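Local structure of OBCA, Oxalate Biosynthetic Component A (Burkholderia glumae, 4NNB) at residues I13-K18 with Q249-V254; A207-T212 with D259-M264; L135-W140 with V489-G494; I213-A218 with E497-V502; S5-A10 with K445-L450. The protein is a bacterial enzyme with a TIM-barrel core that, in this model, holds a magnesium ion and an oxaloacetate ion. All blocks are in the same frame, centred on the assembly; numbering follows the deposited sequence.

Interaction 1: I13-K18 with Q249-V254; sequences IGAVPK and QRNQIV
A15 O accepts a hydrogen bond from water 1 at 2.9 Å. The same water gives a long, weak bond to Q249 O, so it links the two backbones. No direct hydrogen bond joins I13-K18 to Q249-V254. The rest of the contact is made by side chains in van der Waals touch. N251 turns its carboxamide to A15. With chi1 at -177°, N251 swings CG opposite its backbone N, and N251 CG comes 3.4 Å from A15 CB. N251 OD1 also comes to 3.5 Å from A15 CA. At the other end, the side chains of Q249 and K18 pass each other at a slant. The CE methylene of K18 rests 3.7 Å from Q249 CG, and Q249 OE1 sits 3.5 Å from K18 CA. That oxygen is also hydrogen-bonded to F19 N. K18 is bent at chi3 (67°), and its NZ goes on to a salt bridge with D52 and a hydrogen bond with G247 O. R228 bonds to G14 O and to Q249 O, and so ties both loops to strand 222-229. The polar end of N251 is fixed by a bond between OD1 and H226 ND1. H226 is a ligand of the magnesium ion. N251 is therefore a second-shell residue of the metal site, and its bond to H226 is consistent with orienting that imidazole while A15 packs against the N251 amide.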
# COMPACT_ATOMS: atom_id res chain seq x y z
N ILE A 13 4.22 0.99 4.54
CA ILE A 13 4.84 1.90 3.58
C ILE A 13 4.84 1.39 2.16
O ILE A 13 4.32 2.04 1.26
CB ILE A 13 6.29 2.26 3.96
CG1 ILE A 13 6.36 2.77 5.40
CG2 ILE A 13 6.86 3.31 2.98
CD1 ILE A 13 6.84 1.73 6.40
N GLY A 14 5.47 0.23 1.96
CA GLY A 14 5.61 -0.35 0.65
C GLY A 14 6.46 0.44 -0.33
O GLY A 14 7.17 1.38 0.03
N ALA A 15 6.36 0.03 -1.59
CA ALA A 15 7.09 0.65 -2.68
C ALA A 15 6.23 1.61 -3.51
O ALA A 15 6.75 2.59 -4.06
CB ALA A 15 7.66 -0.44 -3.59
N VAL A 16 4.94 1.34 -3.59
CA VAL A 16 4.11 1.98 -4.62
C VAL A 16 3.32 3.24 -4.21
O VAL A 16 3.41 4.27 -4.90
CB VAL A 16 3.18 0.95 -5.32
CG1 VAL A 16 2.25 1.64 -6.31
CG2 VAL A 16 4.04 -0.12 -6.02
N PRO A 17 2.56 3.18 -3.10
CA PRO A 17 1.74 4.38 -2.83
C PRO A 17 2.58 5.62 -2.49
O PRO A 17 3.76 5.50 -2.11
CB PRO A 17 0.89 3.95 -1.62
CG PRO A 17 1.67 2.87 -0.95
CD PRO A 17 2.36 2.13 -2.09
N LYS A 18 2.00 6.81 -2.64
CA LYS A 18 2.71 8.04 -2.31
C LYS A 18 1.96 8.89 -1.27
O LYS A 18 0.73 8.84 -1.19
CB LYS A 18 3.00 8.86 -3.58
CG LYS A 18 4.01 8.20 -4.54
CD LYS A 18 4.31 9.08 -5.76
CE LYS A 18 5.06 10.34 -5.36
NZ LYS A 18 5.31 11.29 -6.50
N GLN A 249 9.35 10.16 -4.18
CA GLN A 249 9.13 9.25 -3.05
C GLN A 249 9.50 7.81 -3.42
O GLN A 249 8.85 6.85 -2.99
CB GLN A 249 7.67 9.31 -2.56
CG GLN A 249 7.17 10.74 -2.33
CD GLN A 249 5.80 10.76 -1.70
OE1 GLN A 249 5.40 9.79 -1.04
NE2 GLN A 249 5.07 11.86 -1.88
N ARG A 250 10.54 7.69 -4.24
CA ARG A 250 10.91 6.43 -4.86
C ARG A 250 11.29 5.38 -3.81
O ARG A 250 11.98 5.67 -2.83
CB ARG A 250 12.07 6.65 -5.84
CG ARG A 250 12.47 5.43 -6.63
CD ARG A 250 13.65 5.71 -7.58
NE ARG A 250 14.72 6.41 -6.88
CZ ARG A 250 15.70 5.82 -6.21
NH1 ARG A 250 15.77 4.49 -6.15
NH2 ARG A 250 16.62 6.54 -5.60
N ASN A 251 10.84 4.15 -4.04
CA ASN A 251 11.18 3.05 -3.15
C ASN A 251 12.68 2.86 -3.17
O ASN A 251 13.29 2.79 -4.23
CB ASN A 251 10.53 1.76 -3.62
CG ASN A 251 10.80 0.61 -2.68
OD1 ASN A 251 10.41 0.66 -1.50
ND2 ASN A 251 11.46 -0.42 -3.18
N GLN A 252 13.27 2.79 -1.98
CA GLN A 252 14.72 2.72 -1.84
C GLN A 252 15.12 2.34 -0.41
O GLN A 252 14.62 2.93 0.57
CB GLN A 252 15.35 4.07 -2.21
CG GLN A 252 16.85 4.09 -2.09
CD GLN A 252 17.50 3.11 -3.06
OE1 GLN A 252 17.24 3.15 -4.26
NE2 GLN A 252 18.32 2.21 -2.53
N ILE A 253 16.00 1.36 -0.29
CA ILE A 253 16.62 1.05 0.98
C ILE A 253 17.51 2.23 1.38
O ILE A 253 18.50 2.52 0.71
CB ILE A 253 17.46 -0.25 0.90
CG1 ILE A 253 16.55 -1.47 0.66
CG2 ILE A 253 18.28 -0.44 2.18
CD1 ILE A 253 17.26 -2.67 -0.03
N VAL A 254 17.14 2.91 2.46
CA VAL A 254 17.90 4.07 2.91
C VAL A 254 18.50 3.73 4.26
O VAL A 254 17.79 3.61 5.26
CB VAL A 254 16.99 5.31 3.04
CG1 VAL A 254 17.80 6.52 3.53
CG2 VAL A 254 16.32 5.61 1.71
O HOH W 1 6.77 5.20 -5.26

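Interaction 2: A207-T212 with D259-M264; sequences AITEET and DAIVPM
Apolar contact joins I208 and I261. The CG2 methyl of I208 meets the CD1 methyl of I261 at 3.8 Å. The CD1 methyls of I208 and I261 follow at 4.0 Å. I261 does not aim its CB straight at the partner helix, but its chain end swings closer. Both residues also lie on L225 of strand 222-229, so the pair fills the angle between two helices and a barrel strand.

A second kind of contact sets a methionine against a hydroxyl. M264 runs at about a right angle to T209. Its bend at chi3 (-43°) brings M264 CE back to 3.1 Å from T209 OG1, a tight approach. The CB of M264 lies 3.7 Å from T209 OG1.

Within the segments the polar bonds are local, such as the one T212 OG1 donates to I208 O at 2.8 Å. Just beyond them, E210 forms a salt bridge with R268 of the partner helix.

The two segments approach to 9.4 Å between axes and run at 30° to each other. Helix 255-268 is kinked at P263, whose N has no hydrogen to give. No hydrogen bond spans the two segments. T209 OG1 is bonded to P205 O in its own helix, so its hydroxyl can lie against the methyl of M264 without a polar partner across the contact.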
# COMPACT_ATOMS: atom_id res chain seq x y z
N ALA A 207 7.62 9.38 11.18
CA ALA A 207 6.28 8.92 10.83
C ALA A 207 6.22 7.39 10.76
O ALA A 207 5.26 6.77 11.21
CB ALA A 207 5.83 9.56 9.52
N ILE A 208 7.26 6.78 10.17
CA ILE A 208 7.32 5.33 10.09
C ILE A 208 7.35 4.70 11.48
O ILE A 208 6.64 3.72 11.75
CB ILE A 208 8.53 4.87 9.23
CG1 ILE A 208 8.25 5.16 7.76
CG2 ILE A 208 8.86 3.39 9.46
CD1 ILE A 208 9.47 4.97 6.83
N THR A 209 8.15 5.29 12.37
CA THR A 209 8.20 4.82 13.75
C THR A 209 6.82 4.90 14.41
O THR A 209 6.36 3.95 15.03
CB THR A 209 9.21 5.63 14.59
OG1 THR A 209 10.53 5.43 14.08
CG2 THR A 209 9.18 5.19 16.05
N GLU A 210 6.16 6.04 14.26
CA GLU A 210 4.87 6.25 14.93
C GLU A 210 3.82 5.28 14.42
O GLU A 210 3.07 4.69 15.21
CB GLU A 210 4.41 7.71 14.78
CG GLU A 210 3.04 8.00 15.40
CD GLU A 210 3.04 7.82 16.91
OE1 GLU A 210 4.13 7.95 17.52
OE2 GLU A 210 1.96 7.56 17.49
N GLU A 211 3.79 5.06 13.10
CA GLU A 211 2.81 4.13 12.52
C GLU A 211 3.10 2.68 12.91
O GLU A 211 2.17 1.91 13.18
CB GLU A 211 2.74 4.29 10.99
CG GLU A 211 1.74 3.36 10.32
CD GLU A 211 0.29 3.66 10.74
OE1 GLU A 211 -0.09 4.85 10.80
OE2 GLU A 211 -0.46 2.71 11.00
N THR A 212 4.38 2.32 12.95
CA THR A 212 4.79 0.99 13.40
C THR A 212 4.27 0.71 14.81
O THR A 212 3.67 -0.34 15.08
CB THR A 212 6.34 0.85 13.39
OG1 THR A 212 6.81 0.96 12.04
CG2 THR A 212 6.78 -0.49 13.96
N ASP A 259 18.83 3.28 10.44
CA ASP A 259 19.66 3.56 11.62
C ASP A 259 18.86 4.34 12.67
O ASP A 259 19.10 4.22 13.87
CB ASP A 259 20.90 4.37 11.23
CG ASP A 259 21.98 3.51 10.60
OD1 ASP A 259 21.84 2.27 10.60
OD2 ASP A 259 22.97 4.10 10.13
N ALA A 260 17.90 5.11 12.18
CA ALA A 260 17.00 5.87 13.05
C ALA A 260 15.80 5.02 13.47
O ALA A 260 15.48 4.92 14.66
CB ALA A 260 16.54 7.14 12.35
N ILE A 261 15.15 4.38 12.49
CA ILE A 261 13.91 3.63 12.77
C ILE A 261 14.09 2.48 13.75
O ILE A 261 13.30 2.35 14.69
CB ILE A 261 13.25 3.12 11.46
CG1 ILE A 261 12.78 4.31 10.62
CG2 ILE A 261 12.08 2.20 11.77
CD1 ILE A 261 12.63 4.01 9.12
N VAL A 262 15.09 1.64 13.53
CA VAL A 262 15.25 0.45 14.37
C VAL A 262 15.33 0.78 15.87
O VAL A 262 14.54 0.24 16.65
CB VAL A 262 16.42 -0.46 13.90
CG1 VAL A 262 16.65 -1.57 14.91
CG2 VAL A 262 16.11 -1.04 12.50
N PRO A 263 16.24 1.68 16.29
CA PRO A 263 16.25 1.97 17.73
C PRO A 263 15.07 2.83 18.20
O PRO A 263 14.68 2.72 19.37
CB PRO A 263 17.57 2.71 17.93
CG PRO A 263 17.82 3.37 16.63
CD PRO A 263 17.33 2.38 15.59
N MET A 264 14.50 3.67 17.34
CA MET A 264 13.37 4.49 17.78
C MET A 264 12.16 3.61 18.08
O MET A 264 11.48 3.78 19.09
CB MET A 264 13.04 5.61 16.77
CG MET A 264 14.10 6.71 16.74
SD MET A 264 13.67 8.13 15.71
CE MET A 264 13.02 7.31 14.29

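Interaction 3: L135-W140 with V489-G494; sequences LTTYGW and VRKARG
T136 and T137, in the last turn of helix 125-137, both accept hydrogen bonds from K491. The backbone N of K491 donates to T136 OG1 at 3.1 Å, and the bond is nearly straight (169°). The ammonium of K491 reaches T137 OG1, with NZ 2.8 Å away. The lysine chain folds at chi2 (-69°) and again at chi4, which carries NZ round to the second threonine. On the way K491 CG passes 3.5 Å from T137 OG1. T136 also touches R490, with T136 OG1 4.0 Å from R490 CB.

Each threonine hydroxyl is held from behind by its own helix, T136 by V132 O and T137 by L133 O. A Schellman motif closes that helix: W140 N bonds to L135 O and G139 N to T136 O, with G139 at positive phi. On the other side, strand 489-491 pairs with strand 479-481. R490 forms salt bridges with D482 and E497, and K491 NZ has a further partner in R197 O.

Each hydroxyl thus accepts from K491 and is bonded in turn to a carbonyl of its own helix. The hairpin is pinned to the helix end by polar contacts at both the backbone and the side chain of one lysine.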
# COMPACT_ATOMS: atom_id res chain seq x y z
N LEU A 135 -12.43 12.79 -1.53
CA LEU A 135 -12.39 13.71 -0.40
C LEU A 135 -11.61 13.15 0.80
O LEU A 135 -10.92 13.89 1.49
CB LEU A 135 -13.80 14.16 0.01
CG LEU A 135 -14.53 15.07 -1.00
CD1 LEU A 135 -15.86 15.55 -0.44
CD2 LEU A 135 -13.67 16.25 -1.40
N THR A 136 -11.72 11.84 1.05
CA THR A 136 -10.92 11.26 2.13
C THR A 136 -9.44 11.16 1.75
O THR A 136 -8.58 11.11 2.64
CB THR A 136 -11.46 9.90 2.65
OG1 THR A 136 -11.55 8.95 1.58
CG2 THR A 136 -12.83 10.07 3.32
N THR A 137 -9.14 11.14 0.45
CA THR A 137 -7.75 11.26 -0.03
C THR A 137 -7.24 12.66 0.31
O THR A 137 -6.06 12.85 0.60
CB THR A 137 -7.65 11.03 -1.56
OG1 THR A 137 -8.06 9.70 -1.88
CG2 THR A 137 -6.21 11.23 -2.06
N TYR A 138 -8.15 13.63 0.29
CA TYR A 138 -7.81 15.01 0.62
C TYR A 138 -7.87 15.28 2.13
O TYR A 138 -7.80 16.43 2.55
CB TYR A 138 -8.76 15.97 -0.12
CG TYR A 138 -8.51 16.12 -1.60
CD1 TYR A 138 -7.32 15.70 -2.20
CD2 TYR A 138 -9.48 16.69 -2.42
CE1 TYR A 138 -7.12 15.87 -3.57
CE2 TYR A 138 -9.29 16.86 -3.76
CZ TYR A 138 -8.12 16.45 -4.33
OH TYR A 138 -7.97 16.64 -5.69
N GLY A 139 -8.03 14.23 2.93
CA GLY A 139 -8.01 14.38 4.38
C GLY A 139 -9.34 14.69 5.05
O GLY A 139 -9.38 14.97 6.25
N TRP A 140 -10.42 14.68 4.28
CA TRP A 140 -11.75 14.78 4.91
C TRP A 140 -11.98 13.48 5.64
O TRP A 140 -11.41 12.45 5.27
CB TRP A 140 -12.85 14.94 3.86
CG TRP A 140 -12.85 16.23 3.09
CD1 TRP A 140 -11.80 16.78 2.40
CD2 TRP A 140 -13.98 17.10 2.85
NE1 TRP A 140 -12.20 17.95 1.78
CE2 TRP A 140 -13.53 18.16 2.04
CE3 TRP A 140 -15.32 17.08 3.27
CZ2 TRP A 140 -14.38 19.20 1.63
CZ3 TRP A 140 -16.16 18.11 2.86
CH2 TRP A 140 -15.69 19.16 2.05
N VAL A 489 -17.07 2.63 1.31
CA VAL A 489 -15.60 2.56 1.26
C VAL A 489 -14.97 3.95 1.40
O VAL A 489 -15.53 4.94 0.93
CB VAL A 489 -15.12 1.91 -0.07
CG1 VAL A 489 -13.56 1.85 -0.14
CG2 VAL A 489 -15.71 0.51 -0.23
N ARG A 490 -13.81 4.02 2.05
CA ARG A 490 -13.07 5.28 2.19
C ARG A 490 -11.58 4.99 2.37
O ARG A 490 -11.19 3.84 2.58
CB ARG A 490 -13.57 6.06 3.41
CG ARG A 490 -13.43 5.29 4.73
CD ARG A 490 -13.54 6.23 5.93
NE ARG A 490 -13.72 5.55 7.21
CZ ARG A 490 -12.72 5.14 7.98
NH1 ARG A 490 -11.46 5.35 7.60
NH2 ARG A 490 -12.97 4.52 9.13
N LYS A 491 -10.77 6.04 2.31
CA LYS A 491 -9.34 5.93 2.60
C LYS A 491 -9.16 5.59 4.08
O LYS A 491 -9.83 6.16 4.95
CB LYS A 491 -8.61 7.23 2.24
CG LYS A 491 -8.42 7.42 0.72
CD LYS A 491 -7.42 6.38 0.16
CE LYS A 491 -7.45 6.26 -1.35
NZ LYS A 491 -6.62 7.28 -2.06
N ALA A 492 -8.28 4.63 4.35
CA ALA A 492 -7.95 4.28 5.73
C ALA A 492 -7.29 5.47 6.44
O ALA A 492 -6.59 6.25 5.80
CB ALA A 492 -7.02 3.07 5.76
N ARG A 493 -7.49 5.58 7.75
CA ARG A 493 -6.80 6.62 8.51
C ARG A 493 -5.34 6.24 8.77
O ARG A 493 -4.54 7.06 9.23
CB ARG A 493 -7.52 6.86 9.84
CG ARG A 493 -8.94 7.39 9.69
CD ARG A 493 -9.12 8.61 10.56
NE ARG A 493 -8.43 9.76 9.98
CZ ARG A 493 -7.91 10.75 10.70
NH1 ARG A 493 -7.98 10.70 12.03
NH2 ARG A 493 -7.31 11.77 10.11
N GLY A 494 -5.00 4.99 8.49
CA GLY A 494 -3.66 4.49 8.73
C GLY A 494 -3.63 2.98 8.64
O GLY A 494 -4.69 2.34 8.60

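Interaction 4: I213-A218 with E497-V502; sequences IRSMRA and EQVSLV
V499 packs against S215 and A218 where two outer helices of the TIM barrel, 205-217 and 495-507, lie side by side. V499 has CG1 anti to its backbone N (chi1 173°). That methyl therefore faces the backbone carbonyls of S215 and A218. V499 CG1 lies 3.7 Å from S215 O and 3.6 Å from A218 O. The side-chain contact is looser, with V499 CG1 4.0 Å from A218 CB. The other methyl, CG2, turns to A10 of strand 5-10, and S215 packs on the same alanine. The helix pair and the strand thus meet at one small apolar spot.

S500 OG stands anti to the carbonyl carbon (chi1 -59°), where it bonds to W496 O one turn back. The same torsion lays the hydroxyl over the A218 methyl, with S500 OG 3.3 Å from A218 CB. S215 OG is tied likewise to E211 O. R214 adds a cation-pi contact with W496 and so also joins the two helices.

Beside this contact, water 2 makes a weak bond with S500 OG. The same water donates to A218 O, with the water oxygen 2.7 Å from A218 O.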
# COMPACT_ATOMS: atom_id res chain seq x y z
N ILE A 213 4.51 1.64 15.72
CA ILE A 213 4.06 1.50 17.10
C ILE A 213 2.53 1.46 17.21
O ILE A 213 1.98 0.58 17.89
CB ILE A 213 4.65 2.60 17.98
CG1 ILE A 213 6.14 2.31 18.17
CG2 ILE A 213 3.95 2.63 19.34
CD1 ILE A 213 6.94 3.53 18.36
N ARG A 214 1.85 2.37 16.53
CA ARG A 214 0.39 2.33 16.52
C ARG A 214 -0.15 1.03 15.94
O ARG A 214 -1.11 0.47 16.46
CB ARG A 214 -0.19 3.52 15.75
CG ARG A 214 0.12 4.86 16.38
CD ARG A 214 -1.05 5.79 16.22
NE ARG A 214 -2.28 5.17 16.70
CZ ARG A 214 -3.49 5.65 16.47
NH1 ARG A 214 -4.56 5.01 16.94
NH2 ARG A 214 -3.64 6.76 15.77
N SER A 215 0.45 0.55 14.85
CA SER A 215 0.02 -0.71 14.25
C SER A 215 0.17 -1.90 15.20
O SER A 215 -0.71 -2.76 15.29
CB SER A 215 0.76 -0.97 12.93
OG SER A 215 0.27 -0.11 11.92
N MET A 216 1.31 -1.95 15.89
CA MET A 216 1.53 -3.00 16.88
C MET A 216 0.50 -2.92 18.01
O MET A 216 -0.01 -3.94 18.48
CB MET A 216 2.92 -2.88 17.49
CG MET A 216 4.04 -3.46 16.65
SD MET A 216 5.52 -3.24 17.63
CE MET A 216 5.18 -4.34 18.99
N ARG A 217 0.19 -1.70 18.44
CA ARG A 217 -0.75 -1.54 19.55
C ARG A 217 -2.19 -1.83 19.14
O ARG A 217 -3.01 -2.17 19.98
CB ARG A 217 -0.57 -0.16 20.18
CG ARG A 217 0.76 -0.08 20.89
CD ARG A 217 1.10 1.30 21.40
NE ARG A 217 2.37 1.25 22.13
CZ ARG A 217 3.00 2.32 22.62
NH1 ARG A 217 2.50 3.53 22.47
NH2 ARG A 217 4.15 2.16 23.25
N ALA A 218 -2.47 -1.77 17.84
CA ALA A 218 -3.78 -2.12 17.31
C ALA A 218 -3.87 -3.62 17.09
O ALA A 218 -4.94 -4.13 16.75
CB ALA A 218 -4.07 -1.35 16.00
N GLU A 497 -5.42 1.32 11.44
CA GLU A 497 -6.87 1.16 11.34
C GLU A 497 -7.22 -0.14 10.63
O GLU A 497 -8.13 -0.87 11.05
CB GLU A 497 -7.54 2.37 10.66
CG GLU A 497 -9.06 2.23 10.63
CD GLU A 497 -9.76 3.47 10.13
OE1 GLU A 497 -10.71 3.92 10.80
OE2 GLU A 497 -9.36 3.99 9.06
N GLN A 498 -6.48 -0.44 9.56
CA GLN A 498 -6.66 -1.70 8.84
C GLN A 498 -6.35 -2.90 9.73
O GLN A 498 -7.03 -3.92 9.66
CB GLN A 498 -5.82 -1.71 7.56
CG GLN A 498 -6.22 -0.56 6.62
CD GLN A 498 -5.21 -0.30 5.51
OE1 GLN A 498 -4.00 -0.43 5.71
NE2 GLN A 498 -5.71 0.06 4.33
N VAL A 499 -5.32 -2.76 10.57
CA VAL A 499 -4.98 -3.78 11.55
C VAL A 499 -6.14 -4.02 12.55
O VAL A 499 -6.50 -5.17 12.81
CB VAL A 499 -3.69 -3.41 12.31
CG1 VAL A 499 -3.43 -4.39 13.45
CG2 VAL A 499 -2.48 -3.39 11.35
N SER A 500 -6.71 -2.94 13.10
CA SER A 500 -7.80 -3.04 14.08
C SER A 500 -8.99 -3.77 13.49
O SER A 500 -9.58 -4.63 14.13
CB SER A 500 -8.26 -1.66 14.56
OG SER A 500 -7.21 -0.95 15.16
N LEU A 501 -9.32 -3.42 12.25
CA LEU A 501 -10.47 -3.98 11.56
C LEU A 501 -10.29 -5.45 11.21
O LEU A 501 -11.22 -6.25 11.37
CB LEU A 501 -10.80 -3.17 10.31
CG LEU A 501 -11.44 -1.81 10.58
CD1 LEU A 501 -11.43 -0.95 9.33
CD2 LEU A 501 -12.87 -2.00 11.10
N VAL A 502 -9.12 -5.84 10.73
CA VAL A 502 -8.92 -7.26 10.45
C VAL A 502 -8.89 -8.08 11.74
O VAL A 502 -9.40 -9.19 11.78
CB VAL A 502 -7.67 -7.54 9.58
CG1 VAL A 502 -6.41 -7.44 10.41
CG2 VAL A 502 -7.78 -8.93 8.97
O HOH W 2 -7.24 -3.06 17.75

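Interaction 5: S5-A10 with K445-L450; sequences SLYITA and KISILL
K445 begins the contact with its CB, which lies 3.9 Å from Y7 OH. It comes at the edge of the tyrosine ring, near the ring plane. The rest of the lysine turns away after a bend at chi2 (-62°), and its NZ makes a long, weak ion pair with D468. I446 points to the other side of its strand, onto L377.

S447 is the polar centre. Its CB faces strand 5-10, and S447 OG comes 3.5 Å from Y7 CZ and 3.3 Å from Y7 OH, at a slant to the ring. The OG hydrogen-bonds to water 3 at 2.9 Å. This water is 2.8 Å from T9 OG1, a second hydrogen bond, and it donates to Y7 O at 3.2 Å. Three groups from two strands thus hold one water. Y7 reaches over because its CG sits between the backbone N and the carbonyl carbon (chi1 63°), which brings the end of the ring toward S447. F523 meets this ring edge-to-face.

I448 alternates outward again, onto V461 and A462 of helix 458-465. L449 returns to the side of S447, on M376.

The nearest CA atoms, of Y7 and S447, are 8.3 Å apart. Strand 469-472 lies between the two strands and pairs with both. Y7, T9 and S447 meet on the inner side, while I8 and I448 pack on outer helices, as in the closed parallel barrel of the TIM fold.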
# COMPACT_ATOMS: atom_id res chain seq x y z
N SER A 5 -4.45 -20.38 15.26
CA SER A 5 -4.14 -19.07 15.83
C SER A 5 -3.44 -18.28 14.73
O SER A 5 -2.82 -18.88 13.84
CB SER A 5 -3.22 -19.19 17.04
OG SER A 5 -3.90 -19.72 18.16
N LEU A 6 -3.54 -16.96 14.75
CA LEU A 6 -2.97 -16.16 13.67
C LEU A 6 -2.17 -14.95 14.14
O LEU A 6 -2.43 -14.39 15.21
CB LEU A 6 -4.05 -15.72 12.68
CG LEU A 6 -4.65 -16.79 11.78
CD1 LEU A 6 -5.90 -17.39 12.41
CD2 LEU A 6 -5.00 -16.18 10.44
N TYR A 7 -1.20 -14.53 13.34
CA TYR A 7 -0.54 -13.27 13.62
C TYR A 7 -0.79 -12.29 12.47
O TYR A 7 -0.92 -12.70 11.32
CB TYR A 7 0.96 -13.45 13.93
CG TYR A 7 1.80 -14.02 12.80
CD1 TYR A 7 2.52 -13.18 11.96
CD2 TYR A 7 1.88 -15.39 12.59
CE1 TYR A 7 3.30 -13.70 10.92
CE2 TYR A 7 2.65 -15.92 11.57
CZ TYR A 7 3.36 -15.07 10.74
OH TYR A 7 4.13 -15.59 9.72
N ILE A 8 -0.91 -11.02 12.82
CA ILE A 8 -1.16 -9.99 11.82
C ILE A 8 0.16 -9.32 11.51
O ILE A 8 0.89 -8.91 12.41
CB ILE A 8 -2.18 -8.94 12.31
CG1 ILE A 8 -3.54 -9.60 12.56
CG2 ILE A 8 -2.31 -7.78 11.29
CD1 ILE A 8 -4.56 -8.73 13.31
N THR A 9 0.47 -9.24 10.22
CA THR A 9 1.57 -8.40 9.76
C THR A 9 1.05 -7.04 9.30
O THR A 9 0.15 -6.96 8.46
CB THR A 9 2.38 -9.07 8.62
OG1 THR A 9 3.06 -10.23 9.13
CG2 THR A 9 3.43 -8.09 8.05
N ALA A 10 1.60 -5.96 9.84
CA ALA A 10 1.30 -4.62 9.33
C ALA A 10 2.33 -4.23 8.27
O ALA A 10 3.52 -4.42 8.47
CB ALA A 10 1.32 -3.62 10.46
N LYS A 445 5.32 -21.32 8.61
CA LYS A 445 4.22 -20.40 8.88
C LYS A 445 3.93 -19.63 7.61
O LYS A 445 4.83 -19.00 7.04
CB LYS A 445 4.59 -19.43 10.01
CG LYS A 445 4.86 -20.12 11.36
CD LYS A 445 3.61 -20.83 11.88
CE LYS A 445 3.89 -21.59 13.18
NZ LYS A 445 2.72 -22.44 13.56
N ILE A 446 2.69 -19.70 7.14
CA ILE A 446 2.33 -19.10 5.88
C ILE A 446 1.26 -18.02 6.11
O ILE A 446 0.20 -18.29 6.69
CB ILE A 446 1.81 -20.16 4.90
CG1 ILE A 446 2.86 -21.28 4.73
CG2 ILE A 446 1.43 -19.55 3.55
CD1 ILE A 446 2.39 -22.42 3.83
N SER A 447 1.56 -16.81 5.66
CA SER A 447 0.60 -15.71 5.72
C SER A 447 0.12 -15.37 4.32
O SER A 447 0.68 -15.83 3.32
CB SER A 447 1.22 -14.48 6.38
OG SER A 447 1.58 -14.75 7.72
N ILE A 448 -0.94 -14.55 4.25
CA ILE A 448 -1.45 -14.07 2.98
C ILE A 448 -1.66 -12.55 2.97
O ILE A 448 -2.01 -11.96 4.00
CB ILE A 448 -2.76 -14.79 2.59
CG1 ILE A 448 -3.20 -14.41 1.17
CG2 ILE A 448 -3.86 -14.51 3.63
CD1 ILE A 448 -4.29 -15.34 0.58
N LEU A 449 -1.42 -11.92 1.83
CA LEU A 449 -1.84 -10.55 1.60
C LEU A 449 -2.70 -10.55 0.37
O LEU A 449 -2.64 -11.48 -0.45
CB LEU A 449 -0.63 -9.61 1.39
CG LEU A 449 0.19 -9.74 0.11
CD1 LEU A 449 -0.38 -8.92 -1.04
CD2 LEU A 449 1.64 -9.32 0.38
N LEU A 450 -3.49 -9.49 0.23
CA LEU A 450 -4.25 -9.25 -1.00
C LEU A 450 -4.25 -7.76 -1.33
O LEU A 450 -4.22 -6.92 -0.42
CB LEU A 450 -5.69 -9.75 -0.85
CG LEU A 450 -5.95 -11.26 -0.93
CD1 LEU A 450 -7.39 -11.56 -0.50
CD2 LEU A 450 -5.73 -11.75 -2.34
O HOH W 3 1.07 -12.17 8.89

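Overall arrangement
Interaction 1 lies at the active site. The A15 side chain is about 5 Å from the oxaloacetate ion, and G14 is about 5 Å from the magnesium ion. Interaction 2 touches it through I13 CG1 and I208 CG1, 3.9 Å apart. Its I208 side chain is about 12 Å from the metal. Interactions 2 and 4 share helix 205-217. Interaction 2 meets interaction 3 where E211 OE2 lies 4.0 Å from G494 C. Interaction 4 joins interaction 5 through V502 CG1 and I8 CD1 (3.7 Å). It meets interaction 3 through Q498 NE2 and A492 CB (3.6 Å). Interaction 5 is farther from the site, with the S447 side chain about 13 Å from both ligands. Interaction 3 links residues of the N-terminal family region to this core.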